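Local coordinates for protein alpha-glucosidase (Bacteroides thetaiotaomicron, PDB 5XFM) that hydrolyses beta-L-arabinopyranosides and alpha-galactosides as a bifunctional, calcium-binding enzyme of glycoside hydrolase family 97, at residues 159-164 with 187-192; 219-224 with 234-239; 246-251 with 407-412. The protein carries 1 engineered substitution. All blocks are in the same frame, centred on the assembly; numbering follows the deposited sequence.

Contact 1. Residues 159-164 with 187-192; sequences QSDAMI and SQYGHG
S160 lays its backbone CH over one face of the Y189 ring, a CH-pi contact with S160 CA 3.6 Å from the ring centroid. Q188 CG lies over the opposite face. Y189 CG, anti to its carbonyl carbon (chi1 -56°), lies 3.6 Å from S160 CA. Beside this tight part, Q159 N donates a nearly straight bond to G192 O (2.9 Å), and a water further ties the backbones, donating to Q159 O and G192 O and accepting from H191 N. The D161 side is looser and partly exposed. H191 NE2 makes a weak bond to D161 OD1 (2.9 Å), which sits in the imidazole plane with the carboxylate turned 85° to it; a second water donates to both D161 OD1 and Y189 O. D161 OD2 comes to the Y189 edge, 3.3 Å from CD2. At the ring tip Y189 OH is hydrogen-bonded to E175 OE1. An alanine in place of Y189 would probably open a gap beneath S160 CA and leave E175 OE1 without its hydroxyl partner. This loop-to-loop junction lies beyond neighbouring strands 153-156 and 178-182 in one antiparallel sheet of the N-terminal region, with the S160 side chain about 12 Å from the bound calcium ion.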
ATOM      1  N   GLN A 159       5.738  11.846  -8.207  1.00 21.94           N
ATOM      2  CA  GLN A 159       6.732  10.926  -8.731  1.00 20.36           C
ATOM      3  C   GLN A 159       8.058  11.678  -8.905  1.00 19.37           C
ATOM      4  O   GLN A 159       8.077  12.794  -9.419  1.00 25.59           O
ATOM      5  CB  GLN A 159       6.253  10.316 -10.054  1.00 13.86           C
ATOM      6  CG  GLN A 159       7.310   9.517 -10.800  1.00 19.13           C
ATOM      7  CD  GLN A 159       7.708   8.240 -10.087  1.00 21.36           C
ATOM      8  OE1 GLN A 159       8.203   8.269  -8.959  1.00 21.30           O
ATOM      9  NE2 GLN A 159       7.526   7.110 -10.758  1.00 20.46           N
ATOM     10  N   SER A 160       9.166  11.080  -8.478  1.00 18.68           N
ATOM     11  CA  SER A 160      10.452  11.781  -8.527  1.00 17.98           C
ATOM     12  C   SER A 160      11.091  11.724  -9.913  1.00 22.26           C
ATOM     13  O   SER A 160      10.574  11.072 -10.818  1.00 18.04           O
ATOM     14  CB  SER A 160      11.428  11.208  -7.487  1.00 20.67           C
ATOM     15  OG  SER A 160      11.890   9.910  -7.848  1.00 19.73           O
ATOM     16  N   ASP A 161      12.206  12.432 -10.079  1.00 17.07           N
ATOM     17  CA  ASP A 161      13.065  12.223 -11.237  1.00 18.21           C
ATOM     18  C   ASP A 161      13.584  10.795 -11.176  1.00 22.96           C
ATOM     19  O   ASP A 161      13.490  10.138 -10.135  1.00 16.97           O
ATOM     20  CB  ASP A 161      14.244  13.203 -11.269  1.00 26.27           C
ATOM     21  CG  ASP A 161      13.808  14.652 -11.360  1.00 29.29           C
ATOM     22  OD1 ASP A 161      12.935  14.962 -12.198  1.00 28.42           O
ATOM     23  OD2 ASP A 161      14.350  15.481 -10.593  1.00 36.37           O
ATOM     24  N   ALA A 162      14.096  10.307 -12.298  1.00 19.32           N
ATOM     25  CA  ALA A 162      14.709   8.993 -12.335  1.00 23.43           C
ATOM     26  C   ALA A 162      16.189   9.107 -11.993  1.00 16.56           C
ATOM     27  O   ALA A 162      16.832  10.089 -12.360  1.00 20.55           O
ATOM     28  CB  ALA A 162      14.517   8.346 -13.702  1.00 18.79           C
ATOM     29  N   MET A 163      16.712   8.097 -11.298  1.00 14.27           N
ATOM     30  CA  MET A 163      18.150   7.961 -11.014  1.00 15.61           C
ATOM     31  C   MET A 163      18.707   9.062 -10.096  1.00 16.63           C
ATOM     32  O   MET A 163      19.868   9.436 -10.219  1.00 22.71           O
ATOM     33  CB  MET A 163      18.976   7.944 -12.311  1.00 19.96           C
ATOM     34  CG  MET A 163      18.394   7.105 -13.450  1.00 22.71           C
ATOM     35  SD  MET A 163      17.820   5.484 -12.942  1.00 20.93           S
ATOM     36  CE  MET A 163      19.310   4.738 -12.278  1.00 13.33           C
ATOM     37  N   ILE A 164      17.885   9.594  -9.197  1.00 15.78           N
ATOM     38  CA  ILE A 164      18.390  10.479  -8.153  1.00 15.55           C
ATOM     39  C   ILE A 164      18.303   9.752  -6.815  1.00 17.57           C
ATOM     40  O   ILE A 164      18.018   8.554  -6.774  1.00 15.22           O
ATOM     41  CB  ILE A 164      17.617  11.813  -8.078  1.00 19.42           C
ATOM     42  CG1 ILE A 164      16.148  11.560  -7.734  1.00 18.45           C
ATOM     43  CG2 ILE A 164      17.751  12.593  -9.384  1.00 20.13           C
ATOM     44  CD1 ILE A 164      15.382  12.810  -7.355  1.00 17.67           C
ATOM     45  N   SER A 187       3.432  19.501  -9.860  1.00 23.88           N
ATOM     46  CA  SER A 187       4.152  18.471  -9.119  1.00 24.75           C
ATOM     47  C   SER A 187       5.591  18.900  -8.876  1.00 24.48           C
ATOM     48  O   SER A 187       6.170  19.647  -9.668  1.00 21.74           O
ATOM     49  CB  SER A 187       4.118  17.124  -9.855  1.00 20.81           C
ATOM     50  OG  SER A 187       4.877  17.161 -11.047  1.00 20.47           O
ATOM     51  N   GLN A 188       6.158  18.411  -7.776  1.00 24.04           N
ATOM     52  CA  GLN A 188       7.493  18.814  -7.326  1.00 16.96           C
ATOM     53  C   GLN A 188       8.577  18.565  -8.381  1.00 18.86           C
ATOM     54  O   GLN A 188       9.497  19.370  -8.528  1.00 18.22           O
ATOM     55  CB  GLN A 188       7.838  18.080  -6.026  1.00 20.16           C
ATOM     56  CG  GLN A 188       9.268  18.263  -5.528  1.00 15.48           C
ATOM     57  CD  GLN A 188       9.552  17.463  -4.267  1.00 19.89           C
ATOM     58  OE1 GLN A 188       8.643  16.893  -3.660  1.00 18.32           O
ATOM     59  NE2 GLN A 188      10.817  17.427  -3.857  1.00 26.11           N
ATOM     60  N   TYR A 189       8.479  17.459  -9.118  1.00 18.08           N
ATOM     61  CA  TYR A 189       9.509  17.137 -10.113  1.00 18.47           C
ATOM     62  C   TYR A 189       9.049  17.272 -11.566  1.00 21.69           C
ATOM     63  O   TYR A 189       9.848  17.093 -12.487  1.00 24.06           O
ATOM     64  CB  TYR A 189      10.034  15.716  -9.916  1.00 17.83           C
ATOM     65  CG  TYR A 189      10.588  15.404  -8.548  1.00 20.98           C
ATOM     66  CD1 TYR A 189       9.751  14.992  -7.514  1.00 19.59           C
ATOM     67  CD2 TYR A 189      11.950  15.498  -8.295  1.00 18.31           C
ATOM     68  CE1 TYR A 189      10.260  14.692  -6.261  1.00 21.97           C
ATOM     69  CE2 TYR A 189      12.468  15.203  -7.046  1.00 19.20           C
ATOM     70  CZ  TYR A 189      11.619  14.799  -6.034  1.00 20.46           C
ATOM     71  OH  TYR A 189      12.131  14.503  -4.788  1.00 32.57           O
ATOM     72  N   GLY A 190       7.772  17.569 -11.776  1.00 23.41           N
ATOM     73  CA  GLY A 190       7.225  17.617 -13.121  1.00 25.05           C
ATOM     74  C   GLY A 190       6.979  16.245 -13.733  1.00 24.79           C
ATOM     75  O   GLY A 190       7.036  16.078 -14.956  1.00 19.38           O
ATOM     76  N   HIS A 191       6.723  15.244 -12.895  1.00 19.38           N
ATOM     77  CA  HIS A 191       6.424  13.915 -13.423  1.00 20.93           C
ATOM     78  C   HIS A 191       5.109  13.357 -12.883  1.00 17.38           C
ATOM     79  O   HIS A 191       4.911  12.144 -12.849  1.00 22.10           O
ATOM     80  CB  HIS A 191       7.577  12.956 -13.119  1.00 16.56           C
ATOM     81  CG  HIS A 191       8.887  13.386 -13.708  1.00 21.74           C
ATOM     82  ND1 HIS A 191       9.088  13.516 -15.066  1.00 23.42           N
ATOM     83  CD2 HIS A 191      10.064  13.715 -13.124  1.00 22.68           C
ATOM     84  CE1 HIS A 191      10.329  13.911 -15.292  1.00 18.03           C
ATOM     85  NE2 HIS A 191      10.943  14.037 -14.130  1.00 19.93           N
ATOM     86  N   GLY A 192       4.198  14.244 -12.494  1.00 15.78           N
ATOM     87  CA  GLY A 192       2.924  13.833 -11.930  1.00 19.23           C
ATOM     88  C   GLY A 192       3.036  13.135 -10.584  1.00 17.47           C
ATOM     89  O   GLY A 192       3.939  13.414  -9.804  1.00 21.40           O
TER
HETATM   90  O   HOH W   1       6.513  14.911 -10.077  1.00 17.46           O
HETATM   91  O   HOH W   2      12.691  17.611 -12.386  1.00 30.95           O

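Contact 2. Residues 219-224 with 234-239; sequences CGSRLS and VAFPMA
R222 and A235 form an antiparallel hydrogen-bonded pair: A235 N donates almost straight to R222 O (2.9 Å, 177°), and R222 N returns a bond to A235 O (3.1 Å). The R222 side chain then folds over its partner. CG lies between the backbone N and the carbonyl carbon (chi1 74°), the chain runs extended to NE, and one face of the guanidinium rests on A235, whose CB is 4.0 Å from CZ and over the centre of the group. P237 CA lies at the edge, in plane, while NH1 gives a weak bond to F236 O (2.7 Å). M238 crosses the arginine at about a right angle, its CG 3.6 Å from R222 NH2. C219 SG stands over one face of the F236 ring, 4.1 Å from the centroid, in a sulfur-aromatic contact, and S221 OG meets the ring edge 3.5 Å from F236 CD1. In the next shell, H191 O takes the bond from R222 NE, fixing the guanidinium from a second direction. L223 and V234, the neighbouring non-hydrogen-bonded pair, turn to the other face of the sheet, and both reach F146 of strand 136-147. The whole is the open end of a beta hairpin, 222-223 with 231-235, whose second strand also pairs with strand 136-147 in an antiparallel sheet of the N-terminal, mutarotase-like region.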
ATOM      1  N   CYS A 219       3.099  -2.544 -17.428  1.00 18.04           N
ATOM      2  CA  CYS A 219       3.943  -1.663 -16.640  1.00 20.72           C
ATOM      3  C   CYS A 219       3.123  -1.123 -15.475  1.00 19.78           C
ATOM      4  O   CYS A 219       1.895  -1.182 -15.500  1.00 17.39           O
ATOM      5  CB  CYS A 219       4.469  -0.514 -17.502  1.00 19.18           C
ATOM      6  SG  CYS A 219       3.146   0.502 -18.214  1.00 18.57           S
ATOM      7  N   GLY A 220       3.799  -0.609 -14.454  1.00 22.58           N
ATOM      8  CA  GLY A 220       3.119   0.126 -13.402  1.00 19.49           C
ATOM      9  C   GLY A 220       2.821   1.515 -13.933  1.00 17.54           C
ATOM     10  O   GLY A 220       3.628   2.078 -14.667  1.00 15.92           O
ATOM     11  N   SER A 221       1.662   2.067 -13.595  1.00 15.74           N
ATOM     12  CA  SER A 221       1.318   3.397 -14.086  1.00 20.22           C
ATOM     13  C   SER A 221       1.178   4.399 -12.947  1.00 17.33           C
ATOM     14  O   SER A 221       1.218   4.032 -11.771  1.00 15.43           O
ATOM     15  CB  SER A 221       0.032   3.351 -14.913  1.00 18.63           C
ATOM     16  OG  SER A 221       0.268   2.763 -16.180  1.00 16.42           O
ATOM     17  N   ARG A 222       1.008   5.664 -13.313  1.00 13.59           N
ATOM     18  CA  ARG A 222       0.884   6.743 -12.339  1.00 16.66           C
ATOM     19  C   ARG A 222      -0.002   7.842 -12.924  1.00 19.31           C
ATOM     20  O   ARG A 222      -0.505   7.700 -14.041  1.00 20.33           O
ATOM     21  CB  ARG A 222       2.250   7.310 -11.983  1.00 17.39           C
ATOM     22  CG  ARG A 222       2.818   8.167 -13.085  1.00 17.11           C
ATOM     23  CD  ARG A 222       4.203   8.649 -12.787  1.00 22.30           C
ATOM     24  NE  ARG A 222       4.673   9.495 -13.872  1.00 19.45           N
ATOM     25  CZ  ARG A 222       5.266   9.035 -14.962  1.00 20.13           C
ATOM     26  NH1 ARG A 222       5.451   7.733 -15.105  1.00 25.54           N
ATOM     27  NH2 ARG A 222       5.658   9.874 -15.910  1.00 23.55           N
ATOM     28  N   LEU A 223      -0.213   8.923 -12.180  1.00 15.12           N
ATOM     29  CA  LEU A 223      -0.952  10.058 -12.733  1.00 18.76           C
ATOM     30  C   LEU A 223      -0.004  11.139 -13.247  1.00 16.97           C
ATOM     31  O   LEU A 223       1.050  11.403 -12.645  1.00 15.52           O
ATOM     32  CB  LEU A 223      -1.921  10.656 -11.698  1.00 19.28           C
ATOM     33  CG  LEU A 223      -3.198   9.864 -11.392  1.00 18.60           C
ATOM     34  CD1 LEU A 223      -4.176  10.679 -10.549  1.00 14.36           C
ATOM     35  CD2 LEU A 223      -3.857   9.357 -12.664  1.00 14.92           C
ATOM     36  N   SER A 224      -0.360  11.732 -14.385  1.00 12.32           N
ATOM     37  CA  SER A 224       0.392  12.859 -14.934  1.00 13.56           C
ATOM     38  C   SER A 224       0.173  14.118 -14.103  1.00 18.99           C
ATOM     39  O   SER A 224      -0.590  14.126 -13.139  1.00 18.39           O
ATOM     40  CB  SER A 224      -0.018  13.151 -16.379  1.00 18.30           C
ATOM     41  OG  SER A 224      -1.356  13.623 -16.452  1.00 16.65           O
ATOM     42  N   VAL A 234      -3.496   8.869 -17.125  1.00 19.76           N
ATOM     43  CA  VAL A 234      -2.667   7.715 -16.827  1.00 16.05           C
ATOM     44  C   VAL A 234      -1.366   7.807 -17.618  1.00 18.86           C
ATOM     45  O   VAL A 234      -1.381   7.872 -18.848  1.00 21.60           O
ATOM     46  CB  VAL A 234      -3.386   6.402 -17.167  1.00 21.76           C
ATOM     47  CG1 VAL A 234      -2.419   5.213 -17.024  1.00 16.30           C
ATOM     48  CG2 VAL A 234      -4.608   6.228 -16.273  1.00 18.10           C
ATOM     49  N   ALA A 235      -0.245   7.846 -16.908  1.00 15.20           N
ATOM     50  CA  ALA A 235       1.055   7.956 -17.549  1.00 15.01           C
ATOM     51  C   ALA A 235       1.865   6.682 -17.351  1.00 19.41           C
ATOM     52  O   ALA A 235       1.811   6.066 -16.283  1.00 18.24           O
ATOM     53  CB  ALA A 235       1.819   9.163 -17.002  1.00 19.21           C
ATOM     54  N   PHE A 236       2.629   6.304 -18.374  1.00 16.31           N
ATOM     55  CA  PHE A 236       3.497   5.135 -18.303  1.00 16.83           C
ATOM     56  C   PHE A 236       4.845   5.551 -17.701  1.00 26.39           C
ATOM     57  O   PHE A 236       5.124   6.748 -17.596  1.00 19.38           O
ATOM     58  CB  PHE A 236       3.673   4.522 -19.698  1.00 16.01           C
ATOM     59  CG  PHE A 236       2.451   3.819 -20.212  1.00 18.08           C
ATOM     60  CD1 PHE A 236       1.397   3.513 -19.362  1.00 15.12           C
ATOM     61  CD2 PHE A 236       2.342   3.488 -21.557  1.00 17.83           C
ATOM     62  CE1 PHE A 236       0.265   2.879 -19.839  1.00 17.90           C
ATOM     63  CE2 PHE A 236       1.211   2.853 -22.039  1.00 19.49           C
ATOM     64  CZ  PHE A 236       0.172   2.549 -21.178  1.00 18.05           C
ATOM     65  N   PRO A 237       5.684   4.574 -17.295  1.00 20.58           N
ATOM     66  CA  PRO A 237       6.962   4.941 -16.666  1.00 16.58           C
ATOM     67  C   PRO A 237       7.871   5.787 -17.557  1.00 22.75           C
ATOM     68  O   PRO A 237       7.745   5.770 -18.783  1.00 18.51           O
ATOM     69  CB  PRO A 237       7.614   3.582 -16.359  1.00 17.59           C
ATOM     70  CG  PRO A 237       6.821   2.560 -17.120  1.00 22.32           C
ATOM     71  CD  PRO A 237       5.448   3.121 -17.250  1.00 17.75           C
ATOM     72  N   MET A 238       8.772   6.538 -16.928  1.00 18.18           N
ATOM     73  CA  MET A 238       9.727   7.365 -17.649  1.00 15.95           C
ATOM     74  C   MET A 238      10.853   6.522 -18.248  1.00 16.48           C
ATOM     75  O   MET A 238      11.271   5.532 -17.659  1.00 16.39           O
ATOM     76  CB  MET A 238      10.292   8.437 -16.718  1.00 23.87           C
ATOM     77  CG  MET A 238       9.209   9.297 -16.087  1.00 24.32           C
ATOM     78  SD  MET A 238       9.796  10.232 -14.670  1.00 26.63           S
ATOM     79  CE  MET A 238      10.191   8.910 -13.531  1.00 22.06           C
ATOM     80  N   ALA A 239      11.334   6.928 -19.419  1.00 10.81           N
ATOM     81  CA  ALA A 239      12.370   6.203 -20.127  1.00 12.78           C
ATOM     82  C   ALA A 239      13.665   6.111 -19.321  1.00 19.39           C
ATOM     83  O   ALA A 239      14.404   5.134 -19.423  1.00 16.45           O
ATOM     84  CB  ALA A 239      12.634   6.866 -21.478  1.00 11.22           C
TER

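Contact 3. Residues 246-251 with 407-412; sequences GTVAPA and GDKQET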
ATOM      1  N   GLY A 246      15.439  -1.257 -20.799  1.00 16.20           N
ATOM      2  CA  GLY A 246      14.071  -1.683 -21.023  1.00 19.96           C
ATOM      3  C   GLY A 246      13.220  -0.568 -21.601  1.00 20.75           C
ATOM      4  O   GLY A 246      13.436   0.603 -21.291  1.00 17.97           O
ATOM      5  N   THR A 247      12.246  -0.928 -22.431  1.00 20.63           N
ATOM      6  CA  THR A 247      11.385   0.063 -23.075  1.00 20.00           C
ATOM      7  C   THR A 247      10.213   0.461 -22.176  1.00 17.49           C
ATOM      8  O   THR A 247       9.874  -0.247 -21.228  1.00 23.67           O
ATOM      9  CB  THR A 247      10.837  -0.452 -24.429  1.00 20.75           C
ATOM     10  OG1 THR A 247      10.441  -1.819 -24.295  1.00 20.12           O
ATOM     11  CG2 THR A 247      11.897  -0.362 -25.519  1.00 22.61           C
ATOM     12  N   VAL A 248       9.616   1.611 -22.467  1.00 20.76           N
ATOM     13  CA  VAL A 248       8.501   2.144 -21.683  1.00 19.48           C
ATOM     14  C   VAL A 248       7.150   1.485 -21.994  1.00 15.54           C
ATOM     15  O   VAL A 248       6.407   1.102 -21.089  1.00 17.30           O
ATOM     16  CB  VAL A 248       8.366   3.665 -21.906  1.00 20.66           C
ATOM     17  CG1 VAL A 248       7.022   4.181 -21.397  1.00 20.15           C
ATOM     18  CG2 VAL A 248       9.525   4.393 -21.263  1.00 14.98           C
ATOM     19  N   ALA A 249       6.835   1.333 -23.272  1.00 18.49           N
ATOM     20  CA  ALA A 249       5.511   0.830 -23.660  1.00 20.10           C
ATOM     21  C   ALA A 249       5.356  -0.658 -23.363  1.00 22.64           C
ATOM     22  O   ALA A 249       6.216  -1.460 -23.721  1.00 15.94           O
ATOM     23  CB  ALA A 249       5.251   1.096 -25.126  1.00 18.25           C
ATOM     24  N   PRO A 250       4.276  -1.019 -22.653  1.00 23.84           N
ATOM     25  CA  PRO A 250       3.967  -2.403 -22.287  1.00 24.91           C
ATOM     26  C   PRO A 250       3.495  -3.238 -23.477  1.00 24.01           C
ATOM     27  O   PRO A 250       2.809  -2.744 -24.370  1.00 24.62           O
ATOM     28  CB  PRO A 250       2.849  -2.246 -21.255  1.00 20.48           C
ATOM     29  CG  PRO A 250       2.173  -0.993 -21.652  1.00 21.98           C
ATOM     30  CD  PRO A 250       3.274  -0.083 -22.115  1.00 22.58           C
ATOM     31  N   ALA A 251       3.851  -4.512 -23.464  1.00 17.81           N
ATOM     32  CA  ALA A 251       3.561  -5.403 -24.566  1.00 17.22           C
ATOM     33  C   ALA A 251       2.980  -6.693 -24.021  1.00 21.56           C
ATOM     34  O   ALA A 251       3.404  -7.158 -22.964  1.00 21.65           O
ATOM     35  CB  ALA A 251       4.812  -5.675 -25.374  1.00 19.65           C
ATOM     36  N   GLY A 407      12.344   0.605 -10.887  1.00 18.60           N
ATOM     37  CA  GLY A 407      11.281   1.476 -11.354  1.00 16.98           C
ATOM     38  C   GLY A 407      10.034   0.732 -11.788  1.00 16.81           C
ATOM     39  O   GLY A 407       9.791  -0.390 -11.350  1.00 18.94           O
ATOM     40  N   ASP A 408       9.247   1.335 -12.673  1.00 19.75           N
ATOM     41  CA  ASP A 408       7.908   0.835 -12.964  1.00 13.68           C
ATOM     42  C   ASP A 408       7.811   0.113 -14.298  1.00 14.48           C
ATOM     43  O   ASP A 408       6.735  -0.340 -14.684  1.00 16.33           O
ATOM     44  CB  ASP A 408       6.897   1.998 -12.933  1.00 12.62           C
ATOM     45  CG  ASP A 408       6.324   2.256 -11.540  1.00 15.99           C
ATOM     46  OD1 ASP A 408       6.445   1.383 -10.655  1.00 13.67           O
ATOM     47  OD2 ASP A 408       5.740   3.343 -11.330  1.00 16.96           O
ATOM     48  N   LYS A 409       8.928   0.015 -15.010  1.00 17.08           N
ATOM     49  CA  LYS A 409       8.917  -0.642 -16.308  1.00 16.05           C
ATOM     50  C   LYS A 409       8.532  -2.116 -16.193  1.00 23.16           C
ATOM     51  O   LYS A 409       8.803  -2.761 -15.175  1.00 15.73           O
ATOM     52  CB  LYS A 409      10.273  -0.498 -16.985  1.00 16.70           C
ATOM     53  CG  LYS A 409      10.551   0.899 -17.496  1.00 16.21           C
ATOM     54  CD  LYS A 409      11.941   0.999 -18.099  1.00 24.10           C
ATOM     55  CE  LYS A 409      12.138   2.321 -18.827  1.00 20.25           C
ATOM     56  NZ  LYS A 409      13.568   2.520 -19.187  1.00 20.64           N
ATOM     57  N   GLN A 410       7.927  -2.636 -17.259  1.00 16.28           N
ATOM     58  CA  GLN A 410       7.442  -4.007 -17.310  1.00 19.24           C
ATOM     59  C   GLN A 410       8.559  -5.021 -16.998  1.00 20.53           C
ATOM     60  O   GLN A 410       8.306  -6.061 -16.411  1.00 22.98           O
ATOM     61  CB  GLN A 410       6.800  -4.278 -18.685  1.00 21.65           C
ATOM     62  CG  GLN A 410       6.404  -5.736 -18.928  1.00 26.20           C
ATOM     63  CD  GLN A 410       5.510  -5.929 -20.141  1.00 19.37           C
ATOM     64  OE1 GLN A 410       5.625  -5.220 -21.140  1.00 22.92           O
ATOM     65  NE2 GLN A 410       4.642  -6.932 -20.076  1.00 19.53           N
ATOM     66  N   GLU A 411       9.783  -4.704 -17.401  1.00 19.40           N
ATOM     67  CA  GLU A 411      10.993  -5.470 -17.069  1.00 27.02           C
ATOM     68  C   GLU A 411      11.165  -5.658 -15.543  1.00 21.11           C
ATOM     69  O   GLU A 411      11.561  -6.732 -15.040  1.00 23.65           O
ATOM     70  CB  GLU A 411      12.203  -4.754 -17.683  1.00 17.57           C
ATOM     71  CG  GLU A 411      13.559  -5.340 -17.389  1.00 33.27           C
ATOM     72  CD  GLU A 411      14.613  -4.841 -18.369  1.00 33.29           C
ATOM     73  OE1 GLU A 411      14.315  -4.792 -19.583  1.00 29.48           O
ATOM     74  OE2 GLU A 411      15.730  -4.493 -17.924  1.00 33.14           O
ATOM     75  N   THR A 412      10.846  -4.601 -14.809  1.00 14.42           N
ATOM     76  CA  THR A 412      10.943  -4.624 -13.367  1.00 14.79           C
ATOM     77  C   THR A 412       9.792  -5.429 -12.793  1.00 16.24           C
ATOM     78  O   THR A 412       9.972  -6.177 -11.827  1.00 16.88           O
ATOM     79  CB  THR A 412      10.953  -3.199 -12.774  1.00 22.77           C
ATOM     80  OG1 THR A 412      11.835  -2.375 -13.541  1.00 13.74           O
ATOM     81  CG2 THR A 412      11.424  -3.221 -11.320  1.00 17.34           C
TER
HETATM   82  O   HOH W   3      10.256  -2.615 -19.909  1.00 23.44           O
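K409, Q410 and G246 bury most of the surface here. K409 stretches its extended chain past the loop, and NZ donates to G246 O (2.8 Å), tilted 29° from the carbonyl plane. A239 O, E241 O and N245 O also bond NZ; these four backbone carbonyls would favour the charged ammonium. Q410 grips one residue twice: A251 N donates in plane to a lone pair of OE1 (3.0 Å), and Q410 NE2 donates to A251 O (3.2 Å). The two bonds, both close to the amide plane, fix the rotation of the Q410 amide, which meets A251 with its edge; NE2 also bonds S216 O. CG of Q410 is anti to the backbone N (chi1 173°), and the chain extended beyond it carries the amide to A251. G246 CA lies 3.4 Å from E411 OE1, whose carboxylate Y367 OH holds through OE2; any side chain on G246 would run into OE1 and, at these backbone angles, press on the preceding carbonyl oxygen. A water bridges T247 O and E411 N. K409 is the N-cap of helix 410-425. This interdomain contact joins an N-terminal-region loop to a strand-to-helix turn of the TIM-barrel-type glycoside hydrolase 97 region.

In the fold
From the N terminus, contact 1 comes first, closing a 22-residue excursion that includes strand 178-182. Contact 2 follows and closes the hairpin 222-223 with 231-235 at its open end. Contact 3 spans 155 residues, from the loop before strand 251-253 to the start of helix 410-425. The three run in series; none nests in or crosses another. They nevertheless form one continuous patch: M238 of contact 2 packs on S160 and H191 of contact 1, and its 234-239 segment meets V248 and K409 of contact 3. G220 N also bonds D408 O. Contact 2 thus sits between the loops of the N-terminal region and the barrel.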